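Local coordinates for protein chlorite dismutase (Nitrobacter winogradskyi, PDB 3QPI) that is a heme b enzyme that splits chlorite into chloride and molecular oxygen, at residues 75-80 with 124-129; 79-84 with 146-151; 87-92 with 140-145. All coordinates share one frame; numbering follows the deposited sequence.

Interaction 1: residues 75-80 with 124-129. With HEM (protoporphyrin IX containing Fe), chain C.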
loop_
_atom_site.group_PDB
_atom_site.type_symbol
_atom_site.label_atom_id
_atom_site.label_comp_id
_atom_site.label_asym_id
_atom_site.label_seq_id
_atom_site.Cartn_x
_atom_site.Cartn_y
_atom_site.Cartn_z
ATOM N N ALA A 75 -13.101 6.609 1.228
ATOM C CA ALA A 75 -13.361 6.732 2.658
ATOM C C ALA A 75 -12.054 6.993 3.404
ATOM O O ALA A 75 -10.967 6.937 2.820
ATOM C CB ALA A 75 -14.033 5.477 3.180
ATOM N N GLY A 76 -12.155 7.293 4.691
ATOM C CA GLY A 76 -10.974 7.578 5.490
ATOM C C GLY A 76 -10.558 6.389 6.334
ATOM O O GLY A 76 -11.282 5.398 6.417
ATOM N N LEU A 77 -9.396 6.497 6.972
ATOM C CA LEU A 77 -8.927 5.485 7.898
ATOM C C LEU A 77 -9.743 5.572 9.189
ATOM O O LEU A 77 -10.345 6.605 9.485
ATOM C CB LEU A 77 -7.437 5.690 8.210
ATOM C CG LEU A 77 -6.492 5.816 6.993
ATOM C CD1 LEU A 77 -5.031 5.982 7.411
ATOM C CD2 LEU A 77 -6.642 4.619 6.056
ATOM N N GLY A 78 -9.756 4.488 9.954
ATOM C CA GLY A 78 -10.335 4.503 11.280
ATOM C C GLY A 78 -11.835 4.254 11.336
ATOM O O GLY A 78 -12.445 4.516 12.363
ATOM N N ARG A 79 -12.433 3.751 10.252
ATOM C CA ARG A 79 -13.865 3.437 10.266
ATOM C C ARG A 79 -14.129 2.339 11.282
ATOM O O ARG A 79 -13.401 1.347 11.343
ATOM C CB ARG A 79 -14.367 2.992 8.898
ATOM C CG ARG A 79 -14.347 4.078 7.840
ATOM C CD ARG A 79 -14.640 3.504 6.467
ATOM N NE ARG A 79 -13.610 2.576 5.994
ATOM C CZ ARG A 79 -13.700 1.898 4.848
ATOM N NH1 ARG A 79 -14.778 2.059 4.079
ATOM N NH2 ARG A 79 -12.718 1.072 4.462
ATOM N N ASN A 80 -15.174 2.512 12.076
ATOM C CA ASN A 80 -15.496 1.521 13.084
ATOM C C ASN A 80 -15.667 0.118 12.507
ATOM O O ASN A 80 -15.221 -0.850 13.118
ATOM C CB ASN A 80 -16.744 1.925 13.865
ATOM C CG ASN A 80 -16.567 3.236 14.592
ATOM O OD1 ASN A 80 -15.446 3.625 14.944
ATOM N ND2 ASN A 80 -17.675 3.940 14.815
ATOM N N ALA A 124 -15.527 0.779 -0.300
ATOM C CA ALA A 124 -15.188 -0.407 0.490
ATOM C C ALA A 124 -13.742 -0.367 1.039
ATOM O O ALA A 124 -13.521 -0.545 2.239
ATOM C CB ALA A 124 -15.419 -1.683 -0.331
ATOM N N ILE A 125 -12.767 -0.131 0.162
ATOM C CA ILE A 125 -11.368 -0.170 0.563
ATOM C C ILE A 125 -10.858 1.253 0.781
ATOM O O ILE A 125 -10.860 2.038 -0.148
ATOM C CB ILE A 125 -10.473 -0.860 -0.527
ATOM C CG1 ILE A 125 -11.104 -2.171 -1.041
ATOM C CG2 ILE A 125 -9.068 -1.102 0.003
ATOM C CD1 ILE A 125 -11.258 -3.274 0.037
ATOM N N ALA A 126 -10.461 1.587 2.009
ATOM C CA ALA A 126 -9.793 2.856 2.295
ATOM C C ALA A 126 -8.290 2.634 2.219
ATOM O O ALA A 126 -7.810 1.533 2.508
ATOM C CB ALA A 126 -10.180 3.389 3.700
ATOM N N ARG A 127 -7.547 3.676 1.851
ATOM C CA ARG A 127 -6.112 3.524 1.585
ATOM C C ARG A 127 -5.306 4.719 2.072
ATOM O O ARG A 127 -5.817 5.842 2.169
ATOM C CB ARG A 127 -5.858 3.368 0.075
ATOM C CG ARG A 127 -6.104 4.650 -0.707
ATOM C CD ARG A 127 -5.929 4.503 -2.218
ATOM N NE ARG A 127 -5.762 5.829 -2.807
ATOM C CZ ARG A 127 -6.755 6.713 -2.928
ATOM N NH1 ARG A 127 -7.983 6.397 -2.528
ATOM N NH2 ARG A 127 -6.525 7.915 -3.438
ATOM N N GLN A 128 -4.033 4.461 2.354
ATOM C CA GLN A 128 -3.057 5.516 2.540
ATOM C C GLN A 128 -1.708 5.056 1.998
ATOM O O GLN A 128 -1.259 3.948 2.281
ATOM C CB GLN A 128 -2.917 5.899 4.016
ATOM C CG GLN A 128 -1.857 7.026 4.258
ATOM C CD GLN A 128 -2.215 8.339 3.553
ATOM O OE1 GLN A 128 -3.245 8.949 3.853
ATOM N NE2 GLN A 128 -1.379 8.768 2.604
ATOM N N LEU A 129 -1.066 5.932 1.235
ATOM C CA LEU A 129 0.231 5.664 0.639
ATOM C C LEU A 129 1.349 6.406 1.373
ATOM O O LEU A 129 1.244 7.606 1.622
ATOM C CB LEU A 129 0.202 6.133 -0.820
ATOM C CG LEU A 129 1.505 6.056 -1.608
ATOM C CD1 LEU A 129 1.965 4.599 -1.820
ATOM C CD2 LEU A 129 1.322 6.769 -2.948
HETATM C CHA HEM C . -0.413 5.059 -6.075
HETATM C CHB HEM C . -5.195 4.853 -6.104
HETATM C CHC HEM C . -5.008 0.281 -4.458
HETATM C CHD HEM C . -0.291 0.443 -4.728
HETATM C C1A HEM C . -1.732 5.341 -6.188
HETATM C C2A HEM C . -2.198 6.652 -6.615
HETATM C C3A HEM C . -3.545 6.643 -6.623
HETATM C C4A HEM C . -3.938 5.298 -6.208
HETATM C CMA HEM C . -4.479 7.838 -7.042
HETATM C CAA HEM C . -1.214 7.765 -7.007
HETATM C CBA HEM C . -0.923 8.766 -5.898
HETATM C CGA HEM C . -0.107 9.870 -6.540
HETATM O O1A HEM C . 1.087 9.936 -6.192
HETATM O O2A HEM C . -0.618 10.653 -7.403
HETATM C C1B HEM C . -5.479 3.613 -5.646
HETATM C C2B HEM C . -6.831 3.216 -5.337
HETATM C C3B HEM C . -6.771 1.986 -4.849
HETATM C C4B HEM C . -5.391 1.542 -4.861
HETATM C CMB HEM C . -8.128 4.053 -5.473
HETATM C CAB HEM C . -8.020 1.193 -4.401
HETATM C CBB HEM C . -8.036 0.622 -3.195
HETATM C C1C HEM C . -3.728 -0.113 -4.404
HETATM C C2C HEM C . -3.196 -1.405 -3.968
HETATM C C3C HEM C . -1.869 -1.309 -4.021
HETATM C C4C HEM C . -1.553 0.014 -4.529
HETATM C CMC HEM C . -4.053 -2.589 -3.460
HETATM C CAC HEM C . -0.778 -2.348 -3.708
HETATM C CBC HEM C . -1.058 -3.653 -3.824
HETATM C C1D HEM C . 0.126 1.670 -5.058
HETATM C C2D HEM C . 1.518 2.027 -5.188
HETATM C C3D HEM C . 1.451 3.489 -5.606
HETATM C C4D HEM C . 0.050 3.820 -5.703
HETATM C CMD HEM C . 2.816 1.185 -4.958
HETATM C CAD HEM C . 2.629 4.426 -5.905
HETATM C CBD HEM C . 2.851 4.355 -7.424
HETATM C CGD HEM C . 4.109 5.116 -7.778
HETATM O O1D HEM C . 4.207 6.301 -7.388
HETATM O O2D HEM C . 5.012 4.540 -8.447
HETATM N NA HEM C . -2.824 4.498 -5.914
HETATM N NB HEM C . -4.595 2.575 -5.351
HETATM N NC HEM C . -2.702 0.722 -4.747
HETATM N ND HEM C . -0.722 2.743 -5.383
HETATM FE FE HEM C . -2.607 2.491 -5.481
HETATM O O HOH W 1 -9.173 6.041 1.093
HETATM O O HOH W 2 -12.459 3.937 0.445
#
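The carbonyl oxygen of Ala124 is gripped by both terminal nitrogens of the Arg79 guanidinium. The firm bond comes from NH2, 2.9 Å from Ala124 O and nearly straight (160° at the hydrogen). The oxygen lies at the guanidinium edge, close to its plane, but NH2 stands above the carbonyl plane. NH1 adds a weak bond at 3.4 Å to Ala124 O and also donates to Pro123 O. A bend at chi3 (-65°) turns the end of the Arg79 chain toward the two carbonyls. Ala126 CB points into the loop and takes most of the packing: Gly76 O lies 3.6 Å from Ala126 CB, and Ala75 CB is 4.4 Å from Ala126 CB. Leu77 crosses Gln128 at about a right angle, its CD1 4.0 Å from Gln128 CB. Two waters fill in where the backbones do not meet directly. One donates a hydrogen bond to Ala75 O and accepts one from Arg127 N; the other runs the opposite way, accepting from Ala75 N and donating to Ile125 O. On the side away from the loop, Ile125, Arg127 and Leu129 belong to the heme pocket. Arg127 NE comes within 3.5 Å of the porphyrin carbon CHB, one face of its guanidinium lies over the methyl CMB, and NH1 is hydrogen-bonded to Gln74 OE1. The loop that follows helix 64-73 thus lies across the start of strand 126-131, away from the heme, while strand 141-147 pairs alongside through Ala126 with Glu146, and helix 152-163 touches Ala124 and Ile125.

Interaction 2: residues 79-84 with 146-151; sequences RNEATR and EYAPEH
With chi1 at 43°, CG of Tyr147 sits between its backbone N and carbonyl carbon, and the ring is swung so that Arg84 O lies over the centre of one face; Arg84 chi1 (-68°) sets CG against Pro149, and the bend at chi2 (-67°) turns the rest of the chain along the proline. The two meet at a classic beta bulge, Thr83 and Arg84 together facing Tyr147, where strand 84-92 begins beside the end of strand 141-147 in the antiparallel sheet. Arg84 and Tyr147 form a hydrogen-bonded pair: Tyr147 N donates to Arg84 O at 2.9 Å, and Arg84 N returns a more bent bond to Tyr147 O at 3.0 Å. Arg84 CB also touches the ring at Tyr147 CE2, 3.6 Å away. Farther along, the Arg84 guanidinium has Pro149 CG over one face while NH1 bonds to Thr83 O. Ala82, the centre of an inverse gamma turn, brings the loop close to Ala148, and its CB rests 4.1 Å from Glu146 CB. The Glu146 carboxylate reaches the loop chiefly through OE1, which accepts from Gly78 N; OE2 accepts from Trp144 NE1. Two waters extend this tie, one bonded to Ala82 O and Glu146 OE1, the other joining OE1 to N and NE of Arg79. At the outer end, Thr83 OG1 packs against the proline ring, 3.3 Å from Pro149 CD.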
loop_
_atom_site.group_PDB
_atom_site.type_symbol
_atom_site.label_atom_id
_atom_site.label_comp_id
_atom_site.label_asym_id
_atom_site.label_seq_id
_atom_site.Cartn_x
_atom_site.Cartn_y
_atom_site.Cartn_z
ATOM N N ARG A 79 -12.433 3.751 10.252
ATOM C CA ARG A 79 -13.865 3.437 10.266
ATOM C C ARG A 79 -14.129 2.339 11.282
ATOM O O ARG A 79 -13.401 1.347 11.343
ATOM C CB ARG A 79 -14.367 2.992 8.898
ATOM C CG ARG A 79 -14.347 4.078 7.840
ATOM C CD ARG A 79 -14.640 3.504 6.467
ATOM N NE ARG A 79 -13.610 2.576 5.994
ATOM C CZ ARG A 79 -13.700 1.898 4.848
ATOM N NH1 ARG A 79 -14.778 2.059 4.079
ATOM N NH2 ARG A 79 -12.718 1.072 4.462
ATOM N N ASN A 80 -15.174 2.512 12.076
ATOM C CA ASN A 80 -15.496 1.521 13.084
ATOM C C ASN A 80 -15.667 0.118 12.507
ATOM O O ASN A 80 -15.221 -0.850 13.118
ATOM C CB ASN A 80 -16.744 1.925 13.865
ATOM C CG ASN A 80 -16.567 3.236 14.592
ATOM O OD1 ASN A 80 -15.446 3.625 14.944
ATOM N ND2 ASN A 80 -17.675 3.940 14.815
ATOM N N GLU A 81 -16.292 -0.001 11.338
ATOM C CA GLU A 81 -16.493 -1.328 10.743
ATOM C C GLU A 81 -15.241 -1.887 10.042
ATOM O O GLU A 81 -15.137 -3.099 9.810
ATOM C CB GLU A 81 -17.673 -1.322 9.767
ATOM C CG GLU A 81 -17.366 -0.746 8.394
ATOM C CD GLU A 81 -17.350 0.778 8.363
ATOM O OE1 GLU A 81 -17.426 1.404 9.457
ATOM O OE2 GLU A 81 -17.255 1.342 7.233
ATOM N N ALA A 82 -14.286 -1.020 9.714
ATOM C CA ALA A 82 -13.140 -1.462 8.935
ATOM C C ALA A 82 -12.133 -2.124 9.869
ATOM O O ALA A 82 -11.130 -1.522 10.239
ATOM C CB ALA A 82 -12.508 -0.282 8.166
ATOM N N THR A 83 -12.419 -3.365 10.255
ATOM C CA THR A 83 -11.638 -4.083 11.259
ATOM C C THR A 83 -10.569 -5.006 10.677
ATOM O O THR A 83 -9.950 -5.790 11.396
ATOM C CB THR A 83 -12.557 -4.937 12.140
ATOM O OG1 THR A 83 -13.233 -5.904 11.327
ATOM C CG2 THR A 83 -13.595 -4.062 12.877
ATOM N N ARG A 84 -10.347 -4.908 9.375
ATOM C CA ARG A 84 -9.330 -5.714 8.716
ATOM C C ARG A 84 -8.476 -4.739 7.958
ATOM O O ARG A 84 -8.945 -3.661 7.571
ATOM C CB ARG A 84 -9.953 -6.755 7.756
ATOM C CG ARG A 84 -10.763 -7.889 8.458
ATOM C CD ARG A 84 -9.872 -8.820 9.289
ATOM N NE ARG A 84 -10.644 -9.795 10.069
ATOM C CZ ARG A 84 -11.146 -9.575 11.291
ATOM N NH1 ARG A 84 -10.978 -8.401 11.911
ATOM N NH2 ARG A 84 -11.808 -10.542 11.914
ATOM N N GLU A 146 -7.543 -0.478 4.686
ATOM C CA GLU A 146 -8.462 -0.888 5.736
ATOM C C GLU A 146 -9.807 -1.188 5.123
ATOM O O GLU A 146 -10.250 -0.455 4.230
ATOM C CB GLU A 146 -8.652 0.230 6.764
ATOM C CG GLU A 146 -7.391 0.728 7.354
ATOM C CD GLU A 146 -7.620 1.793 8.436
ATOM O OE1 GLU A 146 -8.781 2.242 8.655
ATOM O OE2 GLU A 146 -6.617 2.180 9.059
ATOM N N TYR A 147 -10.470 -2.230 5.630
ATOM C CA TYR A 147 -11.769 -2.658 5.096
ATOM C C TYR A 147 -12.516 -3.553 6.080
ATOM O O TYR A 147 -11.920 -4.137 6.984
ATOM C CB TYR A 147 -11.575 -3.407 3.783
ATOM C CG TYR A 147 -10.420 -4.375 3.828
ATOM C CD1 TYR A 147 -9.129 -3.954 3.525
ATOM C CD2 TYR A 147 -10.605 -5.702 4.175
ATOM C CE1 TYR A 147 -8.062 -4.823 3.566
ATOM C CE2 TYR A 147 -9.526 -6.593 4.210
ATOM C CZ TYR A 147 -8.252 -6.142 3.905
ATOM O OH TYR A 147 -7.155 -6.998 3.943
ATOM N N ALA A 148 -13.825 -3.661 5.894
ATOM C CA ALA A 148 -14.640 -4.572 6.691
ATOM C C ALA A 148 -14.289 -6.014 6.334
ATOM O O ALA A 148 -13.869 -6.283 5.208
ATOM C CB ALA A 148 -16.121 -4.293 6.459
ATOM N N PRO A 149 -14.445 -6.946 7.291
ATOM C CA PRO A 149 -14.108 -8.340 6.998
ATOM C C PRO A 149 -14.808 -8.840 5.722
ATOM O O PRO A 149 -14.207 -9.606 4.964
ATOM C CB PRO A 149 -14.628 -9.112 8.222
ATOM C CG PRO A 149 -14.725 -8.109 9.337
ATOM C CD PRO A 149 -14.982 -6.763 8.658
ATOM N N GLU A 150 -16.033 -8.390 5.464
ATOM C CA GLU A 150 -16.795 -8.903 4.331
ATOM C C GLU A 150 -16.279 -8.404 2.978
ATOM O O GLU A 150 -16.750 -8.861 1.942
ATOM C CB GLU A 150 -18.279 -8.560 4.456
ATOM C CG GLU A 150 -18.572 -7.089 4.340
ATOM C CD GLU A 150 -18.774 -6.441 5.690
ATOM O OE1 GLU A 150 -18.099 -6.855 6.675
ATOM O OE2 GLU A 150 -19.629 -5.526 5.764
ATOM N N HIS A 151 -15.322 -7.475 2.988
ATOM C CA HIS A 151 -14.768 -6.979 1.743
ATOM C C HIS A 151 -13.366 -7.505 1.497
ATOM O O HIS A 151 -12.696 -7.075 0.551
ATOM C CB HIS A 151 -14.746 -5.466 1.742
ATOM C CG HIS A 151 -16.102 -4.857 1.764
ATOM N ND1 HIS A 151 -16.417 -3.772 2.553
ATOM C CD2 HIS A 151 -17.240 -5.195 1.113
ATOM C CE1 HIS A 151 -17.684 -3.450 2.367
ATOM N NE2 HIS A 151 -18.205 -4.298 1.501
HETATM O O HOH W 3 -11.184 3.008 7.451
HETATM O O HOH W 4 -9.898 0.676 11.143
#

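Interaction 3: residues 87-92 with 140-145. With HEM (protoporphyrin IX containing Fe), chain C.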
loop_
_atom_site.group_PDB
_atom_site.type_symbol
_atom_site.label_atom_id
_atom_site.label_comp_id
_atom_site.label_asym_id
_atom_site.label_seq_id
_atom_site.Cartn_x
_atom_site.Cartn_y
_atom_site.Cartn_z
ATOM N N LEU A 87 -1.018 -4.311 4.915
ATOM C CA LEU A 87 0.169 -3.518 4.712
ATOM C C LEU A 87 0.975 -4.214 3.614
ATOM O O LEU A 87 1.374 -5.374 3.776
ATOM C CB LEU A 87 0.964 -3.439 6.016
ATOM C CG LEU A 87 2.337 -2.736 5.936
ATOM C CD1 LEU A 87 2.203 -1.281 5.530
ATOM C CD2 LEU A 87 3.026 -2.846 7.264
ATOM N N ILE A 88 1.191 -3.526 2.492
ATOM C CA ILE A 88 1.951 -4.096 1.381
ATOM C C ILE A 88 3.135 -3.188 1.006
ATOM O O ILE A 88 2.973 -2.191 0.286
ATOM C CB ILE A 88 1.051 -4.365 0.165
ATOM C CG1 ILE A 88 -0.123 -5.290 0.548
ATOM C CG2 ILE A 88 1.858 -4.992 -0.994
ATOM C CD1 ILE A 88 -1.185 -5.402 -0.543
ATOM N N PRO A 89 4.329 -3.526 1.524
ATOM C CA PRO A 89 5.579 -2.834 1.183
ATOM C C PRO A 89 6.001 -3.201 -0.228
ATOM O O PRO A 89 5.915 -4.383 -0.595
ATOM C CB PRO A 89 6.587 -3.376 2.202
ATOM C CG PRO A 89 5.735 -4.105 3.256
ATOM C CD PRO A 89 4.543 -4.581 2.527
ATOM N N ILE A 90 6.412 -2.204 -1.011
ATOM C CA ILE A 90 6.729 -2.410 -2.432
ATOM C C ILE A 90 8.002 -1.660 -2.840
ATOM O O ILE A 90 8.244 -0.538 -2.397
ATOM C CB ILE A 90 5.562 -1.954 -3.350
ATOM C CG1 ILE A 90 4.443 -2.998 -3.344
ATOM C CG2 ILE A 90 6.055 -1.674 -4.805
ATOM C CD1 ILE A 90 3.095 -2.428 -3.774
ATOM N N ARG A 91 8.817 -2.308 -3.661
ATOM C CA ARG A 91 9.991 -1.672 -4.227
ATOM C C ARG A 91 9.961 -1.861 -5.727
ATOM O O ARG A 91 9.794 -2.983 -6.206
ATOM C CB ARG A 91 11.302 -2.247 -3.667
ATOM C CG ARG A 91 12.522 -1.556 -4.291
ATOM C CD ARG A 91 13.830 -1.819 -3.575
ATOM N NE ARG A 91 14.076 -3.243 -3.385
ATOM C CZ ARG A 91 15.286 -3.804 -3.382
ATOM N NH1 ARG A 91 16.373 -3.045 -3.564
ATOM N NH2 ARG A 91 15.410 -5.126 -3.208
ATOM N N LYS A 92 10.096 -0.759 -6.460
ATOM C CA LYS A 92 10.174 -0.815 -7.911
ATOM C C LYS A 92 11.650 -0.808 -8.364
ATOM O O LYS A 92 12.548 -0.405 -7.600
ATOM C CB LYS A 92 9.358 0.318 -8.549
ATOM C CG LYS A 92 7.843 0.206 -8.246
ATOM C CD LYS A 92 7.053 1.269 -8.995
ATOM C CE LYS A 92 5.538 1.116 -8.795
ATOM N NZ LYS A 92 4.780 2.070 -9.665
ATOM N N ASP A 140 10.145 1.120 -1.511
ATOM C CA ASP A 140 9.881 2.440 -2.064
ATOM C C ASP A 140 8.560 2.989 -1.543
ATOM O O ASP A 140 8.397 4.191 -1.383
ATOM C CB ASP A 140 9.839 2.392 -3.604
ATOM C CG ASP A 140 11.189 2.045 -4.218
ATOM O OD1 ASP A 140 12.197 2.227 -3.519
ATOM O OD2 ASP A 140 11.239 1.599 -5.392
ATOM N N PHE A 141 7.600 2.110 -1.303
ATOM C CA PHE A 141 6.316 2.556 -0.798
ATOM C C PHE A 141 5.858 1.629 0.310
ATOM O O PHE A 141 6.202 0.453 0.317
ATOM C CB PHE A 141 5.269 2.547 -1.916
ATOM C CG PHE A 141 5.728 3.204 -3.179
ATOM C CD1 PHE A 141 5.718 4.589 -3.296
ATOM C CD2 PHE A 141 6.174 2.437 -4.260
ATOM C CE1 PHE A 141 6.160 5.208 -4.482
ATOM C CE2 PHE A 141 6.620 3.053 -5.428
ATOM C CZ PHE A 141 6.593 4.439 -5.542
ATOM N N LEU A 142 5.082 2.169 1.241
ATOM C CA LEU A 142 4.308 1.359 2.168
ATOM C C LEU A 142 2.855 1.669 1.857
ATOM O O LEU A 142 2.424 2.825 1.939
ATOM C CB LEU A 142 4.641 1.695 3.620
ATOM C CG LEU A 142 6.130 1.613 4.003
ATOM C CD1 LEU A 142 6.359 2.004 5.469
ATOM C CD2 LEU A 142 6.657 0.218 3.757
ATOM N N THR A 143 2.118 0.643 1.442
ATOM C CA THR A 143 0.724 0.806 1.076
ATOM C C THR A 143 -0.116 0.206 2.201
ATOM O O THR A 143 0.161 -0.891 2.683
ATOM C CB THR A 143 0.405 0.187 -0.326
ATOM O OG1 THR A 143 0.671 -1.225 -0.343
ATOM C CG2 THR A 143 1.250 0.869 -1.398
ATOM N N TRP A 144 -1.106 0.968 2.638
ATOM C CA TRP A 144 -1.892 0.653 3.817
ATOM C C TRP A 144 -3.355 0.715 3.413
ATOM O O TRP A 144 -3.788 1.697 2.782
ATOM C CB TRP A 144 -1.601 1.679 4.923
ATOM C CG TRP A 144 -2.490 1.524 6.093
ATOM C CD1 TRP A 144 -3.537 2.326 6.443
ATOM C CD2 TRP A 144 -2.442 0.470 7.062
ATOM N NE1 TRP A 144 -4.140 1.843 7.576
ATOM C CE2 TRP A 144 -3.493 0.704 7.981
ATOM C CE3 TRP A 144 -1.616 -0.652 7.240
ATOM C CZ2 TRP A 144 -3.739 -0.140 9.080
ATOM C CZ3 TRP A 144 -1.863 -1.501 8.328
ATOM C CH2 TRP A 144 -2.917 -1.231 9.242
ATOM N N PHE A 145 -4.095 -0.343 3.757
ATOM C CA PHE A 145 -5.497 -0.487 3.380
ATOM C C PHE A 145 -6.321 -0.984 4.569
ATOM O O PHE A 145 -5.858 -1.830 5.344
ATOM C CB PHE A 145 -5.619 -1.497 2.214
ATOM C CG PHE A 145 -4.724 -1.168 1.065
ATOM C CD1 PHE A 145 -5.123 -0.244 0.113
ATOM C CD2 PHE A 145 -3.462 -1.739 0.966
ATOM C CE1 PHE A 145 -4.287 0.093 -0.916
ATOM C CE2 PHE A 145 -2.615 -1.401 -0.054
ATOM C CZ PHE A 145 -3.026 -0.490 -1.012
HETATM C CHA HEM C . -0.413 5.059 -6.075
HETATM C CHB HEM C . -5.195 4.853 -6.104
HETATM C CHC HEM C . -5.008 0.281 -4.458
HETATM C CHD HEM C . -0.291 0.443 -4.728
HETATM C C1A HEM C . -1.732 5.341 -6.188
HETATM C C2A HEM C . -2.198 6.652 -6.615
HETATM C C3A HEM C . -3.545 6.643 -6.623
HETATM C C4A HEM C . -3.938 5.298 -6.208
HETATM C CMA HEM C . -4.479 7.838 -7.042
HETATM C CAA HEM C . -1.214 7.765 -7.007
HETATM C CBA HEM C . -0.923 8.766 -5.898
HETATM C CGA HEM C . -0.107 9.870 -6.540
HETATM O O1A HEM C . 1.087 9.936 -6.192
HETATM O O2A HEM C . -0.618 10.653 -7.403
HETATM C C1B HEM C . -5.479 3.613 -5.646
HETATM C C2B HEM C . -6.831 3.216 -5.337
HETATM C C3B HEM C . -6.771 1.986 -4.849
HETATM C C4B HEM C . -5.391 1.542 -4.861
HETATM C CMB HEM C . -8.128 4.053 -5.473
HETATM C CAB HEM C . -8.020 1.193 -4.401
HETATM C CBB HEM C . -8.036 0.622 -3.195
HETATM C C1C HEM C . -3.728 -0.113 -4.404
HETATM C C2C HEM C . -3.196 -1.405 -3.968
HETATM C C3C HEM C . -1.869 -1.309 -4.021
HETATM C C4C HEM C . -1.553 0.014 -4.529
HETATM C CMC HEM C . -4.053 -2.589 -3.460
HETATM C CAC HEM C . -0.778 -2.348 -3.708
HETATM C CBC HEM C . -1.058 -3.653 -3.824
HETATM C C1D HEM C . 0.126 1.670 -5.058
HETATM C C2D HEM C . 1.518 2.027 -5.188
HETATM C C3D HEM C . 1.451 3.489 -5.606
HETATM C C4D HEM C . 0.050 3.820 -5.703
HETATM C CMD HEM C . 2.816 1.185 -4.958
HETATM C CAD HEM C . 2.629 4.426 -5.905
HETATM C CBD HEM C . 2.851 4.355 -7.424
HETATM C CGD HEM C . 4.109 5.116 -7.778
HETATM O O1D HEM C . 4.207 6.301 -7.388
HETATM O O2D HEM C . 5.012 4.540 -8.447
HETATM N NA HEM C . -2.824 4.498 -5.914
HETATM N NB HEM C . -4.595 2.575 -5.351
HETATM N NC HEM C . -2.702 0.722 -4.747
HETATM N ND HEM C . -0.722 2.743 -5.383
HETATM FE FE HEM C . -2.607 2.491 -5.481
#
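Ile88, Ile90, Phe141 and Thr143 turn one face of an antiparallel strand pair toward the heme, consistent with the dimeric alpha/beta-barrel fold of the chlorite dismutase family. Ile90 CG2 lies 4.1 Å from Phe141 CD2, Ile90 CD1 reaches the porphyrin methyl CMD, and Ile88 CD1 the vinyl carbon CBC. CG2 of Thr143 points at the meso carbon CHD, and the Phe145 ring packs tightly on the porphyrin, with CZ 3.1 Å from the pyrrole carbon C2C. The Phe141 ring is sandwiched: the propionate carbon CAD lies over the centre of one face, Asp140 CB over the rim of the other. The reverse side of the sheet is apolar too. Leu87 CB meets the Trp144 ring at its edge, 4.0 Å from CE3, and Pro89 CB touches Leu142 CD2. Between the strands, Ile88 O accepts twice. Thr143 OG1, placed between its own N and carbonyl carbon (chi1 61°), comes in on a lone pair at 2.6 Å from Ile88 O, whereas Thr143 N approaches from above the carbonyl plane. Ile90 O also accepts two hydrogen bonds, from the N atoms of Asp140 and Phe141, which both face Ile90 in a classic beta bulge. Beyond it Asp140 OD2 receives Lys92 N, 2.8 Å away, and also Trp97 NE1. At the heme edge the extended Lys92 chain runs past the Phe141 ring, CD at the ring edge, and NZ donates to the propionate oxygen O2D at 2.8 Å. Lys92 NZ also makes a salt bridge with Glu167 and a cation-pi contact with Trp96. Shared between two acidic groups, the ammonium probably offsets the propionate's negative charge and would favour its ionised form, while the hydrocarbon wall seats the porphyrin.

Along the chain the first segments come in the order 75-80, 79-84, 87-92; the second segments follow as 124-129, then 140-145 (partner of 87-92), then 146-151 (partner of 79-84). Interactions 1 and 2 share Arg79 and Asn80, and their centres lie about 9 Å apart; the centre of interaction 3 is about 15 Å and 19 Å from theirs. All three reach one antiparallel sheet, in which strand 141-147 lies between 84-92 and 126-131. Interaction 3 lies near the centre of the chain, and interaction 2 continues its two strands outward. Interactions 1 and 3 supply parts of one heme pocket, while loop 75-83 packs on strands 126-131 and 141-147 and leads into strand 84-92.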